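Local coordinates for HD-GYP domain-containing protein (Bdellovibrio bacteriovorus, PDB 3TM8) that binds a pair of iron ions in an HD-GYP domain and probably belongs to the cyclic-di-GMP phosphodiesterase class of signalling proteins, at residues Val24-Lys36 with Ile111-Glu125. Sequence-based numbering, arbitrary orientation. Where two conformers were deposited one is given.
With DMS (dimethyl sulfoxide), chain G.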
ATOM      1  N   VAL A  24      24.495  -3.030   2.870  1.00  8.16           N
ATOM      2  CA  VAL A  24      23.538  -2.335   2.018  1.00  9.20           C
ATOM      3  C   VAL A  24      22.148  -2.522   2.601  1.00  7.72           C
ATOM      4  O   VAL A  24      21.858  -3.542   3.232  1.00  6.77           O
ATOM      5  CB  VAL A  24      23.604  -2.830   0.552  1.00 13.36           C
ATOM      6  CG1 VAL A  24      23.274  -4.298   0.473  1.00 14.38           C
ATOM      7  CG2 VAL A  24      22.683  -2.014  -0.343  1.00 17.84           C
ATOM      8  N   SER A  25      21.291  -1.525   2.406  1.00  8.13           N
ATOM      9  CA  SER A  25      19.950  -1.597   2.959  0.50  8.37           C
ATOM     10  C   SER A  25      19.007  -2.396   2.063  1.00  7.40           C
ATOM     11  O   SER A  25      19.145  -2.426   0.836  1.00  8.60           O
ATOM     12  CB  SER A  25      19.388  -0.198   3.223  0.50 10.54           C
ATOM     13  OG  SER A  25      19.092   0.464   2.014  0.50 11.71           O
ATOM     14  N   ILE A  26      18.068  -3.063   2.713  1.00  6.03           N
ATOM     15  CA  ILE A  26      16.968  -3.742   2.044  1.00  6.48           C
ATOM     16  C   ILE A  26      15.676  -3.340   2.751  1.00  6.45           C
ATOM     17  O   ILE A  26      15.692  -2.980   3.927  1.00  7.90           O
ATOM     18  CB  ILE A  26      17.139  -5.287   2.042  1.00  7.44           C
ATOM     19  CG1 ILE A  26      17.160  -5.848   3.468  1.00  9.08           C
ATOM     20  CG2 ILE A  26      18.380  -5.698   1.250  1.00  8.08           C
ATOM     21  CD1 ILE A  26      16.919  -7.353   3.516  1.00 10.59           C
ATOM     22  N   ARG A  27      14.557  -3.393   2.041  1.00  5.22           N
ATOM     23  CA  ARG A  27      13.273  -3.097   2.661  1.00  6.24           C
ATOM     24  C   ARG A  27      12.683  -4.375   3.227  1.00  4.76           C
ATOM     25  O   ARG A  27      12.665  -5.416   2.579  1.00  5.90           O
ATOM     26  CB  ARG A  27      12.326  -2.425   1.668  1.00  6.74           C
ATOM     27  CG  ARG A  27      12.909  -1.142   1.117  1.00  7.95           C
ATOM     28  CD  ARG A  27      11.876  -0.251   0.429  1.00  7.52           C
ATOM     29  NE  ARG A  27      12.562   0.880  -0.172  1.00  9.22           N
ATOM     30  CZ  ARG A  27      13.141   0.845  -1.365  1.00  8.96           C
ATOM     31  NH1 ARG A  27      13.050  -0.250  -2.116  1.00  9.66           N
ATOM     32  NH2 ARG A  27      13.794   1.911  -1.817  1.00 10.81           N
ATOM     33  N   VAL A  28      12.198  -4.295   4.457  1.00  5.97           N
ATOM     34  CA  VAL A  28      11.776  -5.494   5.160  0.50  6.92           C
ATOM     35  C   VAL A  28      10.589  -6.193   4.498  1.00  5.58           C
ATOM     36  O   VAL A  28      10.424  -7.400   4.641  1.00  6.64           O
ATOM     37  CB  VAL A  28      11.512  -5.187   6.651  0.50  7.87           C
ATOM     38  CG1 VAL A  28      10.887  -6.382   7.359  0.50  9.96           C
ATOM     39  CG2 VAL A  28      12.823  -4.777   7.323  0.50  8.35           C
ATOM     40  N   SER A  29       9.776  -5.446   3.753  1.00  5.24           N
ATOM     41  CA  SER A  29       8.633  -6.070   3.094  1.00  6.86           C
ATOM     42  C   SER A  29       9.032  -7.040   1.980  1.00  6.38           C
ATOM     43  O   SER A  29       8.175  -7.732   1.447  1.00  7.67           O
ATOM     44  CB  SER A  29       7.667  -5.021   2.553  1.00 10.00           C
ATOM     45  OG  SER A  29       8.280  -4.277   1.527  1.00 11.43           O
ATOM     46  N   THR A  30      10.318  -7.084   1.633  1.00  5.08           N
ATOM     47  CA  THR A  30      10.818  -8.050   0.659  1.00  5.73           C
ATOM     48  C   THR A  30      11.174  -9.405   1.272  1.00  6.40           C
ATOM     49  O   THR A  30      11.582 -10.309   0.551  1.00  7.36           O
ATOM     50  CB  THR A  30      12.045  -7.521  -0.124  1.00  6.43           C
ATOM     51  OG1 THR A  30      13.154  -7.341   0.760  1.00  7.07           O
ATOM     52  CG2 THR A  30      11.725  -6.217  -0.845  1.00  7.99           C
ATOM     53  N   LEU A  31      11.058  -9.538   2.595  1.00  6.43           N
ATOM     54  CA  LEU A  31      11.377 -10.796   3.276  1.00  6.64           C
ATOM     55  C   LEU A  31      10.078 -11.520   3.594  1.00  6.40           C
ATOM     56  O   LEU A  31       9.425 -11.237   4.600  1.00  7.14           O
ATOM     57  CB  LEU A  31      12.200 -10.534   4.545  1.00  7.54           C
ATOM     58  CG  LEU A  31      13.534  -9.835   4.266  1.00  8.29           C
ATOM     59  CD1 LEU A  31      14.190  -9.420   5.585  1.00  9.98           C
ATOM     60  CD2 LEU A  31      14.477 -10.717   3.439  1.00 10.77           C
ATOM     61  N   ARG A  32       9.676 -12.417   2.697  1.00  6.63           N
ATOM     62  CA  ARG A  32       8.363 -13.034   2.776  1.00  7.24           C
ATOM     63  C   ARG A  32       8.427 -14.445   2.229  1.00  7.10           C
ATOM     64  O   ARG A  32       9.321 -14.775   1.446  1.00  7.94           O
ATOM     65  CB  ARG A  32       7.333 -12.244   1.946  1.00  6.53           C
ATOM     66  CG  ARG A  32       7.066 -10.809   2.400  1.00  6.77           C
ATOM     67  CD  ARG A  32       6.248 -10.741   3.700  1.00  6.79           C
ATOM     68  NE  ARG A  32       6.071  -9.359   4.165  1.00  7.18           N
ATOM     69  CZ  ARG A  32       5.073  -8.551   3.809  1.00  8.16           C
ATOM     70  NH1 ARG A  32       4.102  -8.981   3.019  1.00  8.61           N
ATOM     71  NH2 ARG A  32       5.027  -7.311   4.271  1.00  9.78           N
ATOM     72  N   GLY A  33       7.466 -15.270   2.625  1.00  8.47           N
ATOM     73  CA  GLY A  33       7.321 -16.587   2.043  1.00  9.80           C
ATOM     74  C   GLY A  33       8.308 -17.611   2.560  1.00  9.86           C
ATOM     75  O   GLY A  33       9.109 -17.341   3.464  1.00 10.38           O
ATOM     76  N   ASP A  34       8.247 -18.794   1.960  1.00 10.75           N
ATOM     77  CA  ASP A  34       8.963 -19.963   2.459  1.00 12.89           C
ATOM     78  C   ASP A  34      10.375 -20.171   1.894  1.00 12.06           C
ATOM     79  O   ASP A  34      11.070 -21.098   2.309  1.00 12.90           O
ATOM     80  CB  ASP A  34       8.114 -21.233   2.272  1.00 15.90           C
ATOM     81  CG  ASP A  34       7.794 -21.527   0.811  1.00 19.21           C
ATOM     82  OD1 ASP A  34       7.669 -20.587  -0.002  1.00 18.67           O
ATOM     83  OD2 ASP A  34       7.665 -22.722   0.475  1.00 23.57           O
ATOM     84  N   GLN A  35      10.813 -19.320   0.970  1.00 11.46           N
ATOM     85  CA  GLN A  35      12.168 -19.462   0.439  1.00 10.79           C
ATOM     86  C   GLN A  35      13.194 -19.196   1.539  1.00  9.72           C
ATOM     87  O   GLN A  35      13.097 -18.209   2.255  1.00  9.90           O
ATOM     88  CB  GLN A  35      12.434 -18.543  -0.759  1.00 11.37           C
ATOM     89  CG  GLN A  35      13.827 -18.767  -1.341  1.00 12.20           C
ATOM     90  CD  GLN A  35      14.231 -17.812  -2.453  1.00 11.98           C
ATOM     91  OE1 GLN A  35      15.374 -17.858  -2.915  1.00 12.65           O
ATOM     92  NE2 GLN A  35      13.314 -16.939  -2.883  1.00 10.94           N
ATOM     93  N   LYS A  36      14.180 -20.077   1.670  1.00 10.34           N
ATOM     94  CA  LYS A  36      15.212 -19.889   2.687  1.00 10.98           C
ATOM     95  C   LYS A  36      16.198 -18.824   2.231  1.00 11.19           C
ATOM     96  O   LYS A  36      16.678 -18.861   1.095  1.00 12.38           O
ATOM     97  CB  LYS A  36      15.953 -21.201   2.967  1.00 14.46           C
ATOM     98  CG  LYS A  36      15.076 -22.304   3.531  1.00 18.73           C
ATOM     99  CD  LYS A  36      15.922 -23.493   3.952  1.00 23.10           C
ATOM    100  CE  LYS A  36      15.063 -24.656   4.419  1.00 26.48           C
ATOM    101  NZ  LYS A  36      15.899 -25.816   4.840  1.00 28.89           N
ATOM    102  N   ILE A 111       4.129 -12.645  -0.351  1.00  5.88           N
ATOM    103  CA  ILE A 111       5.207 -12.161  -1.193  1.00  5.26           C
ATOM    104  C   ILE A 111       4.766 -10.965  -2.030  1.00  5.29           C
ATOM    105  O   ILE A 111       5.448  -9.949  -2.088  1.00  5.60           O
ATOM    106  CB  ILE A 111       5.753 -13.280  -2.104  1.00  5.77           C
ATOM    107  CG1 ILE A 111       6.435 -14.365  -1.259  1.00  7.22           C
ATOM    108  CG2 ILE A 111       6.705 -12.701  -3.143  1.00  6.75           C
ATOM    109  CD1 ILE A 111       6.666 -15.659  -2.011  1.00  7.46           C
ATOM    110  N   ILE A 112       3.617 -11.086  -2.684  1.00  5.05           N
ATOM    111  CA  ILE A 112       3.191 -10.041  -3.608  1.00  5.13           C
ATOM    112  C   ILE A 112       2.814  -8.739  -2.875  1.00  4.74           C
ATOM    113  O   ILE A 112       3.190  -7.650  -3.314  1.00  5.62           O
ATOM    114  CB  ILE A 112       2.056 -10.536  -4.510  1.00  6.01           C
ATOM    115  CG1 ILE A 112       2.610 -11.605  -5.460  1.00  6.47           C
ATOM    116  CG2 ILE A 112       1.449  -9.385  -5.291  1.00  6.70           C
ATOM    117  CD1 ILE A 112       1.548 -12.439  -6.116  1.00  8.15           C
ATOM    118  N   GLN A 113       2.102  -8.845  -1.758  1.00  4.52           N
ATOM    119  CA  GLN A 113       1.788  -7.661  -0.957  1.00  5.05           C
ATOM    120  C   GLN A 113       3.067  -6.917  -0.585  1.00  4.91           C
ATOM    121  O   GLN A 113       3.147  -5.689  -0.690  1.00  4.67           O
ATOM    122  CB  GLN A 113       1.002  -8.055   0.299  1.00  5.71           C
ATOM    123  CG  GLN A 113       0.431  -6.894   1.126  1.00  6.73           C
ATOM    124  CD  GLN A 113       1.445  -6.203   2.002  1.00  8.04           C
ATOM    125  OE1 GLN A 113       2.474  -6.765   2.367  1.00  8.01           O
ATOM    126  NE2 GLN A 113       1.139  -4.971   2.373  1.00 10.98           N
ATOM    127  N   GLY A 114       4.085  -7.668  -0.178  1.00  4.86           N
ATOM    128  CA  GLY A 114       5.322  -7.040   0.260  1.00  4.85           C
ATOM    129  C   GLY A 114       6.110  -6.442  -0.893  1.00  4.60           C
ATOM    130  O   GLY A 114       6.802  -5.425  -0.747  1.00  5.01           O
ATOM    131  N   SER A 115       6.030  -7.087  -2.049  1.00  5.14           N
ATOM    132  CA  SER A 115       6.681  -6.569  -3.242  1.00  5.28           C
ATOM    133  C   SER A 115       6.027  -5.259  -3.700  1.00  5.60           C
ATOM    134  O   SER A 115       6.727  -4.307  -4.045  1.00  5.03           O
ATOM    135  CB  SER A 115       6.644  -7.616  -4.363  1.00  6.30           C
ATOM    136  OG  SER A 115       7.304  -7.134  -5.509  1.00  7.10           O
ATOM    137  N   GLN A 116       4.693  -5.213  -3.704  1.00  5.17           N
ATOM    138  CA  GLN A 116       3.994  -3.972  -4.025  1.00  4.42           C
ATOM    139  C   GLN A 116       4.409  -2.861  -3.067  1.00  4.09           C
ATOM    140  O   GLN A 116       4.656  -1.726  -3.480  1.00  5.08           O
ATOM    141  CB  GLN A 116       2.476  -4.159  -3.961  1.00  4.79           C
ATOM    142  CG  GLN A 116       1.901  -5.121  -4.992  1.00  5.91           C
ATOM    143  CD  GLN A 116       2.015  -4.613  -6.418  1.00  6.38           C
ATOM    144  OE1 GLN A 116       1.692  -3.459  -6.714  1.00  6.89           O
ATOM    145  NE2 GLN A 116       2.489  -5.475  -7.314  1.00  7.04           N
ATOM    146  N   GLN A 117       4.515  -3.195  -1.781  1.00  4.20           N
ATOM    147  CA  GLN A 117       4.901  -2.201  -0.795  1.00  5.02           C
ATOM    148  C   GLN A 117       6.308  -1.701  -1.086  1.00  4.13           C
ATOM    149  O   GLN A 117       6.583  -0.504  -1.019  1.00  6.17           O
ATOM    150  CB  GLN A 117       4.823  -2.802   0.601  1.00  7.25           C
ATOM    151  CG  GLN A 117       5.066  -1.819   1.715  1.00 10.30           C
ATOM    152  CD  GLN A 117       4.943  -2.456   3.077  1.00 11.81           C
ATOM    153  OE1 GLN A 117       4.283  -3.484   3.244  1.00 13.64           O
ATOM    154  NE2 GLN A 117       5.608  -1.866   4.057  1.00 15.38           N
ATOM    155  N   ASN A 118       7.197  -2.633  -1.420  1.00  4.81           N
ATOM    156  CA  ASN A 118       8.572  -2.291  -1.763  1.00  4.88           C
ATOM    157  C   ASN A 118       8.635  -1.344  -2.951  1.00  5.33           C
ATOM    158  O   ASN A 118       9.397  -0.369  -2.949  1.00  5.66           O
ATOM    159  CB  ASN A 118       9.354  -3.575  -2.041  1.00  5.57           C
ATOM    160  CG  ASN A 118      10.816  -3.336  -2.380  1.00  6.76           C
ATOM    161  OD1 ASN A 118      11.562  -2.707  -1.624  1.00  6.79           O
ATOM    162  ND2 ASN A 118      11.250  -3.906  -3.494  1.00  8.71           N
ATOM    163  N   ASN A 119       7.828  -1.629  -3.972  1.00  4.81           N
ATOM    164  CA  ASN A 119       7.830  -0.815  -5.179  1.00  5.39           C
ATOM    165  C   ASN A 119       7.371   0.610  -4.878  1.00  5.20           C
ATOM    166  O   ASN A 119       7.903   1.576  -5.422  1.00  5.60           O
ATOM    167  CB  ASN A 119       6.918  -1.415  -6.250  1.00  6.31           C
ATOM    168  CG  ASN A 119       7.341  -2.809  -6.679  1.00  5.88           C
ATOM    169  OD1 ASN A 119       8.490  -3.229  -6.489  1.00  6.96           O
ATOM    170  ND2 ASN A 119       6.408  -3.540  -7.268  1.00  6.07           N
ATOM    171  N   ALA A 120       6.375   0.730  -4.006  1.00  5.14           N
ATOM    172  CA  ALA A 120       5.863   2.043  -3.616  1.00  6.02           C
ATOM    173  C   ALA A 120       6.914   2.826  -2.841  1.00  5.08           C
ATOM    174  O   ALA A 120       7.132   4.012  -3.092  1.00  5.68           O
ATOM    175  CB  ALA A 120       4.622   1.893  -2.778  1.00  6.93           C
ATOM    176  N   GLU A 121       7.575   2.158  -1.898  0.50  5.36           N
ATOM    177  CA  GLU A 121       8.606   2.805  -1.101  0.50  6.56           C
ATOM    178  C   GLU A 121       9.734   3.306  -1.994  0.50  5.93           C
ATOM    179  O   GLU A 121      10.271   4.388  -1.782  0.50  6.63           O
ATOM    180  CB  GLU A 121       9.148   1.839  -0.048  0.50  8.50           C
ATOM    181  CG  GLU A 121       8.137   1.442   1.024  0.50 12.37           C
ATOM    182  CD  GLU A 121       8.736   0.531   2.083  0.50 20.22           C
ATOM    183  OE1 GLU A 121       8.602  -0.710   1.959  0.50 22.21           O
ATOM    184  OE2 GLU A 121       9.340   1.059   3.037  0.50 23.98           O
ATOM    185  N   GLU A 122      10.097   2.510  -2.993  1.00  5.27           N
ATOM    186  CA  GLU A 122      11.163   2.901  -3.906  1.00  6.06           C
ATOM    187  C   GLU A 122      10.794   4.201  -4.639  1.00  5.79           C
ATOM    188  O   GLU A 122      11.621   5.090  -4.794  1.00  6.84           O
ATOM    189  CB  GLU A 122      11.473   1.758  -4.871  1.00  8.07           C
ATOM    190  CG  GLU A 122      12.295   2.140  -6.077  1.00 11.68           C
ATOM    191  CD  GLU A 122      13.729   2.458  -5.763  1.00 16.57           C
ATOM    192  OE1 GLU A 122      14.206   2.109  -4.662  1.00 17.25           O
ATOM    193  OE2 GLU A 122      14.385   3.058  -6.639  1.00 19.89           O
ATOM    194  N   VAL A 123       9.540   4.326  -5.068  1.00  5.38           N
ATOM    195  CA  VAL A 123       9.095   5.569  -5.683  1.00  5.45           C
ATOM    196  C   VAL A 123       9.095   6.739  -4.671  1.00  5.46           C
ATOM    197  O   VAL A 123       9.570   7.836  -4.975  1.00  6.12           O
ATOM    198  CB  VAL A 123       7.702   5.393  -6.335  1.00  5.82           C
ATOM    199  CG1 VAL A 123       7.163   6.730  -6.831  1.00  7.39           C
ATOM    200  CG2 VAL A 123       7.772   4.362  -7.483  1.00  6.80           C
ATOM    201  N   PHE A 124       8.592   6.503  -3.462  1.00  5.34           N
ATOM    202  CA  PHE A 124       8.578   7.565  -2.451  1.00  5.33           C
ATOM    203  C   PHE A 124       9.999   8.082  -2.172  1.00  6.12           C
ATOM    204  O   PHE A 124      10.206   9.276  -1.950  1.00  7.12           O
ATOM    205  CB  PHE A 124       7.996   7.061  -1.125  1.00  6.52           C
ATOM    206  CG  PHE A 124       6.513   6.771  -1.145  1.00  7.00           C
ATOM    207  CD1 PHE A 124       5.701   7.128  -2.217  1.00  6.55           C
ATOM    208  CD2 PHE A 124       5.933   6.135  -0.056  1.00 10.31           C
ATOM    209  CE1 PHE A 124       4.335   6.856  -2.184  1.00  8.91           C
ATOM    210  CE2 PHE A 124       4.580   5.859  -0.023  1.00 12.13           C
ATOM    211  CZ  PHE A 124       3.783   6.213  -1.091  1.00 11.08           C
ATOM    212  N   GLU A 125      10.976   7.179  -2.170  1.00  5.68           N
ATOM    213  CA  GLU A 125      12.351   7.538  -1.828  1.00  6.31           C
ATOM    214  C   GLU A 125      13.075   8.159  -3.020  1.00  6.99           C
ATOM    215  O   GLU A 125      14.015   8.932  -2.855  1.00  8.78           O
ATOM    216  CB  GLU A 125      13.118   6.313  -1.309  1.00  7.60           C
ATOM    217  CG  GLU A 125      12.635   5.807   0.037  1.00  8.88           C
ATOM    218  CD  GLU A 125      13.199   4.438   0.387  1.00 12.55           C
ATOM    219  OE1 GLU A 125      14.330   4.123  -0.040  1.00 14.27           O
ATOM    220  OE2 GLU A 125      12.507   3.667   1.083  1.00 14.79           O
TER
HETATM  221  S   DMS G 310       7.317  -6.588   7.532  1.00 19.22           S
HETATM  222  O   DMS G 310       6.967  -5.962   5.894  1.00 18.49           O
HETATM  223  C1  DMS G 310       6.677  -5.337   8.675  1.00 18.99           C
HETATM  224  C2  DMS G 310       6.232  -7.974   7.957  1.00 19.38           C
HETATM  225  O   HOH W   1      14.518  -3.785  -0.854  1.00 18.38           O
HETATM  226  O   HOH W   2      15.093  -0.949  -4.215  1.00 31.49           O
HETATM  227  O   HOH W   3       7.925  -9.624  -0.758  1.00  7.36           O
HETATM  228  O   HOH W   4       9.658  -2.362   4.021  1.00 12.61           O
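S29 meets the helix backbone at G114, the tight centre of this contact: its CA lies 4.5 Å from the CA of G114, and S29 O takes a CA-H...O contact from G114 CA at 3.2 Å. S29 OG, placed between its own backbone N and carbonyl carbon (chi1 65°), donates to G114 O at 2.9 Å, reaching that oxygen from the face opposite N118 N, so the helical bond is kept. T30 CG2 presses on the N118 amide, 3.4 Å from its CG. R32 lays its guanidinium nearly coplanar with the Q113 amide (4° apart); R32 NH1 and NH2 both donate to Q113 OE1, and NH2 also holds the oxygen of a dimethyl sulfoxide, probably a solvent additive.

The R27 end is more open to solvent and held by polar bonds. R27 CD passes 3.5 Å from E121 CB. R27, E122 and E125 form a salt-bridge network: R27 NE and NH2 grip the two E125 oxygens side-on from above the carboxylate plane, and NH2 adds E122 OE1. R27 NH1 bonds N118 OD1 at 2.9 Å; waters link R27 N to N118 OD1 and R27 NH1 to E122 OE1. E125 OE2 also salt-bridges K74, and E122 OE2 bonds S132.

The contact joins strand 23-27, paired with strand 74-78, and the 3-10 turn 28-30 and following loop to helix 105-125. I112, Q116 and N119 face helix 130-149; I111 and I112 touch 82-97; Q113, Q117 and E121 reach helix 167-185, which carries iron ligand H170.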